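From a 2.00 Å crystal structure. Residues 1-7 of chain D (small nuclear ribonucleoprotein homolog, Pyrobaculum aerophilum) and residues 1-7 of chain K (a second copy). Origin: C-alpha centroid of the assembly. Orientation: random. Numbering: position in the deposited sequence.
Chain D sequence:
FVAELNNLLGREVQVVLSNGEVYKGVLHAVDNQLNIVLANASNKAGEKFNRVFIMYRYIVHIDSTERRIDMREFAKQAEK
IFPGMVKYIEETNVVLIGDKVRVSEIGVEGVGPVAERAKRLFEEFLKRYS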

# COMPACT_ATOMS: atom_id res chain seq x y z
N PHE D 1 -9.01 -18.73 -2.12
CA PHE D 1 -10.11 -19.66 -2.42
C PHE D 1 -11.54 -19.06 -2.40
O PHE D 1 -12.50 -19.68 -1.94
N VAL D 2 -11.67 -17.84 -2.91
CA VAL D 2 -12.97 -17.22 -3.03
C VAL D 2 -13.80 -18.11 -3.97
O VAL D 2 -14.95 -18.43 -3.69
N ALA D 3 -13.24 -18.51 -5.09
CA ALA D 3 -14.00 -19.35 -6.00
C ALA D 3 -14.53 -20.65 -5.34
O ALA D 3 -15.74 -20.95 -5.42
N GLU D 4 -13.66 -21.40 -4.68
CA GLU D 4 -14.10 -22.64 -4.04
C GLU D 4 -15.15 -22.38 -3.00
O GLU D 4 -16.11 -23.15 -2.86
N LEU D 5 -15.03 -21.29 -2.24
CA LEU D 5 -16.05 -21.06 -1.23
C LEU D 5 -17.40 -20.69 -1.86
O LEU D 5 -18.47 -21.02 -1.34
N ASN D 6 -17.33 -20.04 -3.01
CA ASN D 6 -18.52 -19.64 -3.71
C ASN D 6 -19.34 -20.86 -4.10
O ASN D 6 -20.56 -20.77 -4.20
N ASN D 7 -18.65 -21.99 -4.31
CA ASN D 7 -19.26 -23.28 -4.66
C ASN D 7 -19.98 -23.84 -3.43
O ASN D 7 -20.88 -24.63 -3.56
N PHE K 1 -15.17 -9.34 -8.01
CA PHE K 1 -15.89 -10.23 -8.93
C PHE K 1 -15.12 -11.48 -9.32
O PHE K 1 -15.25 -12.00 -10.42
N VAL K 2 -14.30 -11.96 -8.38
CA VAL K 2 -13.52 -13.17 -8.55
C VAL K 2 -14.53 -14.30 -8.81
O VAL K 2 -14.41 -15.04 -9.77
N ALA K 3 -15.56 -14.40 -7.99
CA ALA K 3 -16.52 -15.48 -8.22
C ALA K 3 -17.21 -15.35 -9.58
O ALA K 3 -17.37 -16.34 -10.29
N GLU K 4 -17.63 -14.16 -9.94
CA GLU K 4 -18.34 -14.00 -11.24
C GLU K 4 -17.46 -14.36 -12.41
O GLU K 4 -17.92 -14.99 -13.38
N LEU K 5 -16.20 -13.93 -12.34
CA LEU K 5 -15.24 -14.23 -13.40
C LEU K 5 -14.93 -15.73 -13.45
O LEU K 5 -14.81 -16.33 -14.50
N ASN K 6 -14.78 -16.34 -12.29
CA ASN K 6 -14.53 -17.76 -12.31
C ASN K 6 -15.63 -18.48 -13.12
O ASN K 6 -15.41 -19.52 -13.69
N ASN K 7 -16.83 -17.91 -13.12
CA ASN K 7 -17.94 -18.51 -13.85
C ASN K 7 -17.84 -18.29 -15.35
O ASN K 7 -18.68 -18.80 -16.09

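This is a small, nearly symmetric contact between the N-terminal helices of two copies of the protein, made by D:Val2, D:Ala3 and D:Asn6 with K:Val2, K:Ala3 and K:Asn6 without a hydrogen bond between them. The helix axes cross at -80° and come within 9.0 Å of each other, and the tightest backbone approach is at the alanines, where D:Ala3 CA and K:Ala3 CA lie 5.1 Å apart. The two stretches together bury 251 Å².

The apolar part of the contact is the valine pair. Both CA-to-CB bonds point toward the other stretch and both side chains are t, with chi1 of 171° in D:Val2 and 170° in K:Val2. D:Val2 CB meets K:Val2 CG1 at 3.9 Å, an ordinary van der Waals separation, and each residue loses 39 Å² to the partner stretch. D:Val2 CG1 also reaches to 4.3 Å from K:Ala3 N, which places the methyl against the partner backbone.

Two reciprocal alanine-asparagine contacts complete the interface. D:Ala3 CB lies 3.1 Å from K:Asn6 OD1, and K:Ala3 CB lies 3.3 Å from D:Asn6 OD1. These are close approaches of a methyl carbon to a carbonyl oxygen, and the methyl offers no conventional donor. The small alanine side chains accompany the close backbone approach, and each alanine has 52 Å² covered, although the CA-to-CB bond of K:Ala3 points toward the other stretch and that of D:Ala3 sideways. Both asparagines point toward the partner, D:Asn6 with chi1 of -152° (t) and K:Asn6 with -148°, between wells.

Spacing along the helix accounts for the pattern. Positions 3 and 6 are roughly one turn apart, and the bonds from D:Asn6 N to D:Val2 O (3.0 Å) and from K:Asn6 N to K:Val2 O (2.9 Å) document the helical turn in each copy. D:Phe1 and K:Phe1 point away and remain outside the contact.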

# COMPACT_ATOMS: atom_id res chain seq x y z
CB PHE D 1 -9.99 -20.88 -1.50
CG PHE D 1 -9.67 -20.54 -0.08
CD1 PHE D 1 -10.55 -19.79 0.68
CD2 PHE D 1 -8.45 -20.94 0.48
CE1 PHE D 1 -10.24 -19.43 2.01
CE2 PHE D 1 -8.11 -20.59 1.79
CZ PHE D 1 -9.00 -19.84 2.56
CB VAL D 2 -12.88 -15.84 -3.70
CG1 VAL D 2 -14.28 -15.34 -4.01
CG2 VAL D 2 -12.14 -14.84 -2.80
CB ALA D 3 -13.16 -19.67 -7.25
CB GLU D 4 -12.93 -23.40 -3.39
CG GLU D 4 -11.90 -23.91 -4.35
CD GLU D 4 -10.84 -22.88 -4.79
OE1 GLU D 4 -9.83 -23.37 -5.39
OE2 GLU D 4 -11.00 -21.63 -4.56
CB LEU D 5 -15.59 -20.00 -0.22
CG LEU D 5 -14.53 -20.53 0.74
CD1 LEU D 5 -13.99 -19.38 1.55
CD2 LEU D 5 -15.14 -21.61 1.67
CB ASN D 6 -18.13 -18.86 -4.94
CG ASN D 6 -19.18 -17.87 -5.32
OD1 ASN D 6 -19.36 -16.83 -4.67
ND2 ASN D 6 -19.92 -18.20 -6.38
CB ASN D 7 -18.20 -24.28 -5.12
CG ASN D 7 -18.80 -25.59 -5.64
OD1 ASN D 7 -18.51 -26.67 -5.12
ND2 ASN D 7 -19.61 -25.50 -6.68
CB PHE K 1 -16.36 -9.48 -10.19
CG PHE K 1 -15.49 -8.32 -10.59
CD1 PHE K 1 -15.94 -7.00 -10.42
CD2 PHE K 1 -14.23 -8.53 -11.13
CE1 PHE K 1 -15.11 -5.88 -10.77
CE2 PHE K 1 -13.39 -7.41 -11.50
CZ PHE K 1 -13.85 -6.09 -11.31
CB VAL K 2 -12.72 -13.51 -7.27
CG1 VAL K 2 -12.12 -14.90 -7.41
CG2 VAL K 2 -11.58 -12.49 -7.08
CB ALA K 3 -17.55 -15.51 -7.12
CB GLU K 4 -18.91 -12.58 -11.42
CG GLU K 4 -20.00 -12.22 -10.44
CD GLU K 4 -19.50 -11.39 -9.25
OE1 GLU K 4 -18.62 -11.89 -8.50
OE2 GLU K 4 -19.98 -10.23 -9.06
CB LEU K 5 -13.97 -13.39 -13.17
CG LEU K 5 -13.93 -12.08 -14.00
CD1 LEU K 5 -15.24 -11.37 -13.97
CD2 LEU K 5 -12.82 -11.17 -13.50
CB ASN K 6 -14.53 -18.31 -10.89
CG ASN K 6 -13.60 -19.49 -10.72
OD1 ASN K 6 -13.96 -20.52 -10.14
ND2 ASN K 6 -12.37 -19.33 -11.23
CB ASN K 7 -19.30 -17.98 -13.31
CG ASN K 7 -19.76 -18.72 -12.05
OD1 ASN K 7 -19.72 -19.96 -11.97
ND2 ASN K 7 -20.19 -17.98 -11.06